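Local coordinates for alpha-l-arabinofuranosidase domain protein (Thermotoga maritima, PDB 4ATW) that hydrolyses terminal alpha-L-arabinofuranosyl residues from arabinosides, as a thermostable alpha-L-arabinofuranosidase probably acting on arabinose-containing plant polysaccharides and oligosaccharides, at residues G302-C306 against P473-S477; Y297-G302 against L343-Y347; V250-K254 against G307-L311. All coordinates share one frame; numbering follows the deposited sequence.

Contact 1: residues G302-C306 against P473-S477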
ATOM      1  N   GLY A 302       9.473  -3.906   9.941  1.00 46.25           N
ATOM      2  CA  GLY A 302       9.565  -4.611   8.668  1.00 50.91           C
ATOM      3  C   GLY A 302       8.874  -5.972   8.693  1.00 48.83           C
ATOM      4  O   GLY A 302       8.307  -6.429   7.688  1.00 42.40           O
ATOM      5  N   ILE A 303       8.944  -6.634   9.844  1.00 49.70           N
ATOM      6  CA  ILE A 303       8.302  -7.933  10.007  1.00 54.16           C
ATOM      7  C   ILE A 303       6.790  -7.727   9.926  1.00 56.45           C
ATOM      8  O   ILE A 303       6.095  -8.503   9.278  1.00 47.11           O
ATOM      9  CB  ILE A 303       8.687  -8.582  11.362  1.00 56.43           C
ATOM     10  CG1 ILE A 303      10.159  -9.014  11.316  1.00 52.63           C
ATOM     11  CG2 ILE A 303       7.743  -9.729  11.698  1.00 41.04           C
ATOM     12  CD1 ILE A 303      10.513  -9.953  10.186  1.00 32.54           C
ATOM     13  N   PHE A 304       6.289  -6.671  10.572  1.00 58.30           N
ATOM     14  CA  PHE A 304       4.866  -6.373  10.534  1.00 52.01           C
ATOM     15  C   PHE A 304       4.438  -6.218   9.087  1.00 43.26           C
ATOM     16  O   PHE A 304       3.417  -6.751   8.657  1.00 44.02           O
ATOM     17  CB  PHE A 304       4.565  -5.081  11.287  1.00 51.31           C
ATOM     18  CG  PHE A 304       3.221  -4.510  10.958  1.00 52.28           C
ATOM     19  CD1 PHE A 304       2.069  -4.964  11.618  1.00 45.88           C
ATOM     20  CD2 PHE A 304       3.088  -3.598   9.922  1.00 42.42           C
ATOM     21  CE1 PHE A 304       0.810  -4.522  11.241  1.00 39.67           C
ATOM     22  CE2 PHE A 304       1.837  -3.157   9.541  1.00 43.54           C
ATOM     23  CZ  PHE A 304       0.691  -3.623  10.202  1.00 35.16           C
ATOM     24  N   ALA A 305       5.239  -5.466   8.349  1.00 39.07           N
ATOM     25  CA  ALA A 305       4.981  -5.208   6.953  1.00 43.36           C
ATOM     26  C   ALA A 305       4.971  -6.523   6.210  1.00 39.27           C
ATOM     27  O   ALA A 305       4.143  -6.771   5.324  1.00 33.34           O
ATOM     28  CB  ALA A 305       6.068  -4.290   6.405  1.00 40.23           C
ATOM     29  N   CYS A 306       5.909  -7.372   6.590  1.00 39.82           N
ATOM     30  CA  CYS A 306       6.036  -8.659   5.954  1.00 45.28           C
ATOM     31  C   CYS A 306       4.734  -9.443   6.163  1.00 35.29           C
ATOM     32  O   CYS A 306       4.148 -10.000   5.222  1.00 23.44           O
ATOM     33  CB  CYS A 306       7.242  -9.377   6.554  1.00 59.02           C
ATOM     34  SG  CYS A 306       8.476  -9.846   5.311  1.00 72.38           S
ATOM     35  N   PRO A 473      14.518 -16.361  14.252  1.00 65.04           N
ATOM     36  CA  PRO A 473      13.544 -15.536  14.973  1.00 67.89           C
ATOM     37  C   PRO A 473      13.290 -14.264  14.176  1.00 61.73           C
ATOM     38  O   PRO A 473      14.136 -13.853  13.359  1.00 51.47           O
ATOM     39  CB  PRO A 473      14.234 -15.279  16.311  1.00 81.40           C
ATOM     40  CG  PRO A 473      15.698 -15.352  15.957  1.00 77.93           C
ATOM     41  CD  PRO A 473      15.750 -16.537  15.040  1.00 65.40           C
ATOM     42  N   PHE A 474      12.133 -13.650  14.407  1.00 55.57           N
ATOM     43  CA  PHE A 474      11.752 -12.433  13.684  1.00 50.14           C
ATOM     44  C   PHE A 474      12.279 -12.402  12.245  1.00 40.45           C
ATOM     45  O   PHE A 474      12.957 -11.476  11.817  1.00 39.83           O
ATOM     46  CB  PHE A 474      12.192 -11.181  14.464  1.00 53.50           C
ATOM     47  CG  PHE A 474      13.664 -11.130  14.787  1.00 68.77           C
ATOM     48  CD1 PHE A 474      14.590 -10.739  13.827  1.00 72.00           C
ATOM     49  CD2 PHE A 474      14.122 -11.443  16.067  1.00 63.22           C
ATOM     50  CE1 PHE A 474      15.949 -10.654  14.144  1.00 77.06           C
ATOM     51  CE2 PHE A 474      15.476 -11.365  16.392  1.00 56.95           C
ATOM     52  CZ  PHE A 474      16.390 -10.969  15.436  1.00 65.66           C
ATOM     53  N   SER A 475      11.936 -13.437  11.501  1.00 39.18           N
ATOM     54  CA  SER A 475      12.352 -13.548  10.118  1.00 43.18           C
ATOM     55  C   SER A 475      11.155 -13.797   9.173  1.00 49.53           C
ATOM     56  O   SER A 475      10.075 -14.258   9.556  1.00 36.04           O
ATOM     57  CB  SER A 475      13.399 -14.669   9.961  1.00 42.98           C
ATOM     58  OG  SER A 475      12.844 -15.971  10.109  1.00 46.23           O
ATOM     59  N   CYS A 476      11.378 -13.500   7.909  1.00 58.38           N
ATOM     60  CA  CYS A 476      10.345 -13.623   6.905  1.00 61.16           C
ATOM     61  C   CYS A 476      11.094 -14.299   5.785  1.00 56.32           C
ATOM     62  O   CYS A 476      12.126 -13.798   5.343  1.00 42.75           O
ATOM     63  CB  CYS A 476       9.919 -12.206   6.549  1.00 74.18           C
ATOM     64  SG  CYS A 476       8.557 -11.903   5.391  1.00 79.76           S
ATOM     65  N   SER A 477      10.595 -15.446   5.345  1.00 55.56           N
ATOM     66  CA  SER A 477      11.288 -16.198   4.310  1.00 48.95           C
ATOM     67  C   SER A 477      10.384 -16.672   3.181  1.00 50.52           C
ATOM     68  O   SER A 477       9.192 -16.876   3.359  1.00 56.38           O
ATOM     69  CB  SER A 477      11.970 -17.411   4.951  1.00 58.59           C
ATOM     70  OG  SER A 477      12.712 -17.064   6.115  1.00 67.35           O
TER
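Cys306 and Cys476 are joined by a disulfide that ties helix 299-313 to strand 475-481, with SG of Cys306 2.1 Å from SG of Cys476. The bridge has a dihedral of -94° about its S-S bond, close to the preferred right angle and of left-handed sign. On the strand, SG of Cys476 stands anti to the backbone N (chi1 -176°) and reaches straight out to the helix; on the helix, CB of Cys306 points toward the strand and its sulfur meets that of Cys476. One turn earlier, Ile303 lays its CG1-CD1 arm over the strand's entry. CG1 lies anti to the carbonyl carbon, and the further bend at chi2 brings CD1 to 3.3 Å from the carbonyl O of Phe474 and to 4.3 Å from CB of Cys476, so the methyl sits beside the peptide link leading into the strand. CG1 of Ile303 also meets CB of Phe474 at 4.3 Å, whereas the phenyl ring leads away from Ile303 and packs on Tyr243 and Val442. Phe474 and Ser475 face Asn411 as a G1 beta bulge; the positive phi of Phe474 belongs to that bulge, and its carbonyl O accepts from Thr438 OG1. Ser475 turns its CB from the helix, and its OG bonds to Lys472 O. Tyr412 and Val247 pack on Ile303, while Ala349 and Leu352 of helix 345-355 flank the disulfide. The contact thus joins a barrel-side helix to the C-terminal beta domain by one covalent bond in an apolar setting, a buried crosslink consistent with the enzyme's thermostability.

Contact 2: residues Y297-G302 against L343-Y347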
ATOM      1  N   TYR A 297      11.972   3.511  10.758  1.00 40.94           N
ATOM      2  CA  TYR A 297      11.547   2.117  10.792  1.00 45.36           C
ATOM      3  C   TYR A 297      12.684   1.153  11.058  1.00 47.65           C
ATOM      4  O   TYR A 297      13.780   1.316  10.521  1.00 51.05           O
ATOM      5  CB  TYR A 297      10.842   1.756   9.466  1.00 52.99           C
ATOM      6  CG  TYR A 297       9.570   2.557   9.204  1.00 46.91           C
ATOM      7  CD1 TYR A 297       8.429   2.351   9.975  1.00 53.97           C
ATOM      8  CD2 TYR A 297       9.523   3.536   8.220  1.00 41.40           C
ATOM      9  CE1 TYR A 297       7.267   3.098   9.771  1.00 41.26           C
ATOM     10  CE2 TYR A 297       8.376   4.287   8.016  1.00 40.25           C
ATOM     11  CZ  TYR A 297       7.248   4.062   8.790  1.00 37.50           C
ATOM     12  OH  TYR A 297       6.092   4.778   8.555  1.00 35.72           O
ATOM     13  N   ASP A 298      12.419   0.161  11.905  1.00 55.43           N
ATOM     14  CA  ASP A 298      13.405  -0.856  12.215  1.00 60.36           C
ATOM     15  C   ASP A 298      12.859  -2.242  11.832  1.00 61.89           C
ATOM     16  O   ASP A 298      11.701  -2.361  11.411  1.00 64.08           O
ATOM     17  CB  ASP A 298      13.787  -0.800  13.694  1.00 66.11           C
ATOM     18  CG  ASP A 298      12.604  -0.936  14.612  1.00 77.43           C
ATOM     19  OD1 ASP A 298      11.796  -1.856  14.404  1.00 88.63           O
ATOM     20  OD2 ASP A 298      12.490  -0.132  15.557  1.00 83.94           O
ATOM     21  N   LEU A 299      13.689  -3.280  11.966  1.00 59.69           N
ATOM     22  CA  LEU A 299      13.300  -4.654  11.607  1.00 54.69           C
ATOM     23  C   LEU A 299      11.947  -5.101  12.168  1.00 53.17           C
ATOM     24  O   LEU A 299      11.199  -5.807  11.495  1.00 50.84           O
ATOM     25  CB  LEU A 299      14.377  -5.646  12.051  1.00 47.70           C
ATOM     26  CG  LEU A 299      14.081  -7.107  11.708  1.00 41.59           C
ATOM     27  CD1 LEU A 299      14.057  -7.328  10.220  1.00 35.22           C
ATOM     28  CD2 LEU A 299      15.140  -7.964  12.344  1.00 53.92           C
ATOM     29  N   LYS A 300      11.656  -4.709  13.407  1.00 50.03           N
ATOM     30  CA  LYS A 300      10.391  -5.023  14.051  1.00 42.14           C
ATOM     31  C   LYS A 300       9.279  -4.643  13.083  1.00 56.07           C
ATOM     32  O   LYS A 300       8.451  -5.482  12.724  1.00 58.58           O
ATOM     33  CB  LYS A 300      10.243  -4.195  15.319  1.00 39.85           C
ATOM     34  CG  LYS A 300       8.893  -4.288  15.999  1.00 44.54           C
ATOM     35  CD  LYS A 300       8.823  -3.377  17.251  1.00 50.70           C
ATOM     36  CE  LYS A 300       8.314  -1.947  16.962  1.00 46.87           C
ATOM     37  NZ  LYS A 300       9.226  -1.057  16.196  1.00 35.66           N
ATOM     38  N   ASP A 301       9.284  -3.375  12.650  1.00 47.84           N
ATOM     39  CA  ASP A 301       8.282  -2.849  11.745  1.00 31.07           C
ATOM     40  C   ASP A 301       8.285  -3.563  10.422  1.00 37.31           C
ATOM     41  O   ASP A 301       7.226  -3.805   9.838  1.00 49.13           O
ATOM     42  CB  ASP A 301       8.517  -1.373  11.534  1.00 20.10           C
ATOM     43  CG  ASP A 301       8.614  -0.619  12.838  1.00 39.86           C
ATOM     44  OD1 ASP A 301       7.746  -0.824  13.718  1.00 41.32           O
ATOM     45  OD2 ASP A 301       9.559   0.186  12.988  1.00 39.85           O
ATOM     46  N   GLY A 302       9.473  -3.906   9.941  1.00 46.25           N
ATOM     47  CA  GLY A 302       9.565  -4.611   8.668  1.00 50.91           C
ATOM     48  C   GLY A 302       8.874  -5.972   8.693  1.00 48.83           C
ATOM     49  O   GLY A 302       8.307  -6.429   7.688  1.00 42.40           O
ATOM     50  N   LEU A 343      17.433   2.158   2.450  1.00 40.32           N
ATOM     51  CA  LEU A 343      16.217   1.368   2.429  1.00 29.99           C
ATOM     52  C   LEU A 343      15.908   0.852   3.830  1.00 38.54           C
ATOM     53  O   LEU A 343      16.736   0.184   4.444  1.00 46.70           O
ATOM     54  CB  LEU A 343      16.394   0.210   1.447  1.00 30.48           C
ATOM     55  CG  LEU A 343      17.120   0.669   0.170  1.00 36.35           C
ATOM     56  CD1 LEU A 343      17.077  -0.382  -0.901  1.00 47.40           C
ATOM     57  CD2 LEU A 343      16.447   1.889  -0.363  1.00 48.73           C
ATOM     58  N   THR A 344      14.725   1.192   4.351  1.00 44.27           N
ATOM     59  CA  THR A 344      14.294   0.752   5.679  1.00 37.88           C
ATOM     60  C   THR A 344      13.699  -0.627   5.582  1.00 34.04           C
ATOM     61  O   THR A 344      13.254  -1.048   4.511  1.00 34.11           O
ATOM     62  CB  THR A 344      13.226   1.640   6.252  1.00 45.57           C
ATOM     63  OG1 THR A 344      12.162   1.761   5.305  1.00 51.94           O
ATOM     64  CG2 THR A 344      13.806   2.996   6.606  1.00 55.76           C
ATOM     65  N   PRO A 345      13.691  -1.358   6.708  1.00 37.91           N
ATOM     66  CA  PRO A 345      13.148  -2.724   6.773  1.00 37.89           C
ATOM     67  C   PRO A 345      11.783  -2.876   6.092  1.00 40.77           C
ATOM     68  O   PRO A 345      11.456  -3.927   5.548  1.00 35.98           O
ATOM     69  CB  PRO A 345      13.102  -2.993   8.274  1.00 46.54           C
ATOM     70  CG  PRO A 345      14.337  -2.243   8.760  1.00 43.98           C
ATOM     71  CD  PRO A 345      14.248  -0.942   8.014  1.00 29.57           C
ATOM     72  N   VAL A 346      10.993  -1.804   6.110  1.00 49.04           N
ATOM     73  CA  VAL A 346       9.681  -1.814   5.477  1.00 43.40           C
ATOM     74  C   VAL A 346       9.882  -1.957   3.974  1.00 34.93           C
ATOM     75  O   VAL A 346       9.187  -2.728   3.311  1.00 39.14           O
ATOM     76  CB  VAL A 346       8.926  -0.519   5.771  1.00 44.06           C
ATOM     77  CG1 VAL A 346       7.546  -0.589   5.161  1.00 49.87           C
ATOM     78  CG2 VAL A 346       8.830  -0.303   7.280  1.00 44.92           C
ATOM     79  N   TYR A 347      10.847  -1.215   3.434  1.00 32.68           N
ATOM     80  CA  TYR A 347      11.126  -1.312   2.003  1.00 30.35           C
ATOM     81  C   TYR A 347      11.547  -2.738   1.682  1.00 29.79           C
ATOM     82  O   TYR A 347      11.063  -3.335   0.730  1.00 25.94           O
ATOM     83  CB  TYR A 347      12.214  -0.316   1.576  1.00 24.23           C
ATOM     84  CG  TYR A 347      12.729  -0.541   0.159  1.00 38.84           C
ATOM     85  CD1 TYR A 347      13.615  -1.590  -0.125  1.00 52.01           C
ATOM     86  CD2 TYR A 347      12.284   0.229  -0.904  1.00 31.08           C
ATOM     87  CE1 TYR A 347      14.020  -1.863  -1.423  1.00 39.90           C
ATOM     88  CE2 TYR A 347      12.690  -0.041  -2.202  1.00 32.47           C
ATOM     89  CZ  TYR A 347      13.549  -1.090  -2.443  1.00 35.14           C
ATOM     90  OH  TYR A 347      13.923  -1.407  -3.714  1.00 51.27           O
TER
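Tyr297 and Thr344 lie side by side where helices 299-313 and 345-355 begin, their CA atoms 6.0 Å apart, and the backbones close to 4.2 Å between CA of Gly302 and CA of Val346. Asp298 and Thr344 are the N-caps of the two helices. Gly302, without a side chain, lets its CA come to 3.7 Å from the carbonyl O of Pro345. The proline ring wedges into the opening turn of the other helix: CG of Pro345 is 3.4 Å from N of Leu299, and CD rests by the carbonyl O of Tyr297. CG2 of Val346, anti to its own carbonyl carbon, approaches the Tyr297 ring obliquely, 3.5 Å from CG. The tyrosine OH goes on to Val284 O, and Thr344 OG1 to Ala333 O. Behind this packing, Asp298 and Asp301 form a capping box: N of Asp298 gives a nearly straight bond (171°) to Asp301 OD2 at 3.1 Å, while the return bond from Asp301 N is weak. Lys300 NZ folds back above the Asp301 carboxylate, 2.9 Å from OD1, and Arg287 pairs with both aspartates. The meeting is van der Waals packing of apolar groups on each other and on backbone; Lys300 and Arg287 would offset the aspartates' charge, and box and salt bridges probably steady the start of helix 299-313.

Contact 3: residues V250-K254 against G307-L311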
ATOM      1  N   VAL A 250      -0.904  -7.376  13.125  1.00 49.37           N
ATOM      2  CA  VAL A 250      -1.194  -7.756  11.735  1.00 49.92           C
ATOM      3  C   VAL A 250      -2.436  -8.634  11.828  1.00 43.43           C
ATOM      4  O   VAL A 250      -3.226  -8.733  10.901  1.00 35.21           O
ATOM      5  CB  VAL A 250       0.012  -8.506  11.055  1.00 39.77           C
ATOM      6  CG1 VAL A 250       0.557  -9.514  11.977  1.00 61.14           C
ATOM      7  CG2 VAL A 250      -0.402  -9.183   9.781  1.00 28.14           C
ATOM      8  N   TYR A 251      -2.641  -9.230  12.990  1.00 47.11           N
ATOM      9  CA  TYR A 251      -3.808 -10.053  13.141  1.00 47.85           C
ATOM     10  C   TYR A 251      -4.991  -9.250  13.634  1.00 43.41           C
ATOM     11  O   TYR A 251      -6.120  -9.718  13.600  1.00 48.37           O
ATOM     12  CB  TYR A 251      -3.471 -11.275  13.988  1.00 38.29           C
ATOM     13  CG  TYR A 251      -2.518 -12.160  13.188  1.00 44.70           C
ATOM     14  CD1 TYR A 251      -3.002 -13.039  12.198  1.00 37.00           C
ATOM     15  CD2 TYR A 251      -1.127 -12.012  13.303  1.00 40.53           C
ATOM     16  CE1 TYR A 251      -2.126 -13.733  11.345  1.00 35.96           C
ATOM     17  CE2 TYR A 251      -0.245 -12.697  12.449  1.00 35.62           C
ATOM     18  CZ  TYR A 251      -0.755 -13.550  11.475  1.00 40.77           C
ATOM     19  OH  TYR A 251       0.100 -14.182  10.611  1.00 36.83           O
ATOM     20  N   LEU A 252      -4.730  -8.021  14.063  1.00 33.33           N
ATOM     21  CA  LEU A 252      -5.799  -7.119  14.469  1.00 27.87           C
ATOM     22  C   LEU A 252      -6.332  -6.598  13.132  1.00 30.63           C
ATOM     23  O   LEU A 252      -7.523  -6.621  12.875  1.00 35.98           O
ATOM     24  CB  LEU A 252      -5.251  -5.960  15.304  1.00 35.50           C
ATOM     25  CG  LEU A 252      -6.203  -4.951  15.951  1.00 31.93           C
ATOM     26  CD1 LEU A 252      -5.407  -3.904  16.683  1.00 29.83           C
ATOM     27  CD2 LEU A 252      -7.033  -4.294  14.898  1.00 44.94           C
ATOM     28  N   LEU A 253      -5.435  -6.157  12.256  1.00 42.44           N
ATOM     29  CA  LEU A 253      -5.833  -5.664  10.946  1.00 40.62           C
ATOM     30  C   LEU A 253      -6.702  -6.715  10.262  1.00 42.83           C
ATOM     31  O   LEU A 253      -7.598  -6.387   9.488  1.00 37.37           O
ATOM     32  CB  LEU A 253      -4.600  -5.364  10.090  1.00 11.77           C
ATOM     33  CG  LEU A 253      -4.971  -5.052   8.637  1.00 37.87           C
ATOM     34  CD1 LEU A 253      -5.623  -3.680   8.514  1.00 27.87           C
ATOM     35  CD2 LEU A 253      -3.730  -5.140   7.774  1.00 28.73           C
ATOM     36  N   LYS A 254      -6.442  -7.983  10.558  1.00 45.47           N
ATOM     37  CA  LYS A 254      -7.215  -9.048   9.946  1.00 50.01           C
ATOM     38  C   LYS A 254      -8.695  -8.924  10.337  1.00 51.57           C
ATOM     39  O   LYS A 254      -9.581  -8.843   9.476  1.00 50.18           O
ATOM     40  CB  LYS A 254      -6.672 -10.420  10.369  1.00 48.05           C
ATOM     41  CG  LYS A 254      -7.329 -11.615   9.654  1.00 32.29           C
ATOM     42  CD  LYS A 254      -7.309 -12.824  10.567  1.00 32.81           C
ATOM     43  CE  LYS A 254      -7.885 -14.070   9.910  1.00 46.52           C
ATOM     44  NZ  LYS A 254      -8.097 -15.186  10.920  1.00 45.46           N
ATOM     45  N   GLY A 307       4.281  -9.448   7.407  1.00 26.81           N
ATOM     46  CA  GLY A 307       3.068 -10.158   7.757  1.00 41.13           C
ATOM     47  C   GLY A 307       1.835  -9.645   7.044  1.00 45.64           C
ATOM     48  O   GLY A 307       0.983 -10.426   6.566  1.00 41.51           O
ATOM     49  N   VAL A 308       1.717  -8.324   6.987  1.00 35.17           N
ATOM     50  CA  VAL A 308       0.593  -7.729   6.300  1.00 39.55           C
ATOM     51  C   VAL A 308       0.528  -8.263   4.857  1.00 37.61           C
ATOM     52  O   VAL A 308      -0.518  -8.724   4.398  1.00 38.87           O
ATOM     53  CB  VAL A 308       0.709  -6.185   6.297  1.00 43.45           C
ATOM     54  CG1 VAL A 308      -0.405  -5.572   5.457  1.00 46.10           C
ATOM     55  CG2 VAL A 308       0.605  -5.668   7.725  1.00 53.84           C
ATOM     56  N   LEU A 309       1.656  -8.222   4.155  1.00 38.38           N
ATOM     57  CA  LEU A 309       1.693  -8.706   2.769  1.00 41.01           C
ATOM     58  C   LEU A 309       1.262 -10.164   2.665  1.00 36.06           C
ATOM     59  O   LEU A 309       0.571 -10.551   1.719  1.00 20.37           O
ATOM     60  CB  LEU A 309       3.098  -8.529   2.154  1.00 35.84           C
ATOM     61  CG  LEU A 309       3.540  -7.096   1.856  1.00 39.27           C
ATOM     62  CD1 LEU A 309       4.980  -7.114   1.397  1.00 27.12           C
ATOM     63  CD2 LEU A 309       2.635  -6.461   0.830  1.00 11.65           C
ATOM     64  N   VAL A 310       1.669 -10.972   3.633  1.00 36.37           N
ATOM     65  CA  VAL A 310       1.267 -12.364   3.609  1.00 44.03           C
ATOM     66  C   VAL A 310      -0.255 -12.464   3.777  1.00 55.50           C
ATOM     67  O   VAL A 310      -0.916 -13.257   3.084  1.00 57.65           O
ATOM     68  CB  VAL A 310       1.914 -13.160   4.731  1.00 35.81           C
ATOM     69  CG1 VAL A 310       1.421 -14.595   4.668  1.00 26.84           C
ATOM     70  CG2 VAL A 310       3.426 -13.087   4.633  1.00 26.50           C
ATOM     71  N   LEU A 311      -0.796 -11.668   4.712  1.00 49.84           N
ATOM     72  CA  LEU A 311      -2.225 -11.621   4.992  1.00 28.36           C
ATOM     73  C   LEU A 311      -2.962 -11.264   3.693  1.00 34.41           C
ATOM     74  O   LEU A 311      -3.834 -12.007   3.219  1.00 37.95           O
ATOM     75  CB  LEU A 311      -2.470 -10.565   6.064  1.00 15.69           C
ATOM     76  CG  LEU A 311      -3.932 -10.445   6.470  1.00 28.86           C
ATOM     77  CD1 LEU A 311      -4.380 -11.726   7.118  1.00 33.22           C
ATOM     78  CD2 LEU A 311      -4.125  -9.306   7.432  1.00 28.02           C
TER
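Val250 and Leu311 carry the meeting of helices 250-265 and 299-313, two neighbours whose segments run nearly the same way, with axes 9.8 Å apart and a crossing angle of -32°. Val250 aims its CG2 branch, anti to the backbone N, straight at the other helix, where the methyl lies against backbone: 3.6 Å from C of Gly307 and as close to N of Val308. With no side chain at Gly307, the methyl rests directly on the helix backbone. CG2 of Val308 flanks the same methyl at 4.2 Å. Leu311 answers one turn further on. With CG anti to the backbone N (chi1 -179°), it stretches across the gap and forks at its end, CD2 settling 3.6 Å from the carbonyl O of Val250 and CD1 turning to Lys254. The lysine's stem crosses this fork at about a right angle, CG of Lys254 lying 3.9 Å from CD1 of Leu311, while its extended chain leads the amine away from the contact. Leu253 approaches from the flank: its CD2 touches CG1 of Val308 at 4.1 Å, the two side chains perpendicular, and lies 4.2 Å from CD2 of Leu311, which it crosses at a slant. Beneath these residues, Phe236 and Leu279 of the barrel strands pack on Leu253, and Trp282 on Val308. On another flank Tyr251 reaches with its OH to Asp393 OD2 of strand 383-398. These are neighbouring outer helices of the (alpha/beta)8 barrel, one before and one after strand 276-284 in sequence. The contact is made by aliphatic side chains, on each other and on backbone: shape and exclusion of water would hold the helices together, and the methylenes of Lys254 cover one side of Leu311.

How the contacts relate
Helix 299-313 takes part in all three contacts: its start in contact 2, its middle in contact 1 and its later turns in contact 3. All three are buried, though in contact 3 the partly exposed Lys254 takes part. Gly302 is shared by contacts 1 and 2, which also touch through CD1 of Phe474 and CD2 of Leu299. Contact 1 meets contact 3 where the Phe304 ring reaches Val250; contacts 2 and 3 do not touch, their centres about 16 Å apart. Contact 3 holds barrel helix to barrel helix by aliphatic packing, contact 1 links barrel and beta domain covalently, and contact 2 sets a proline wedge before a charged helix cap.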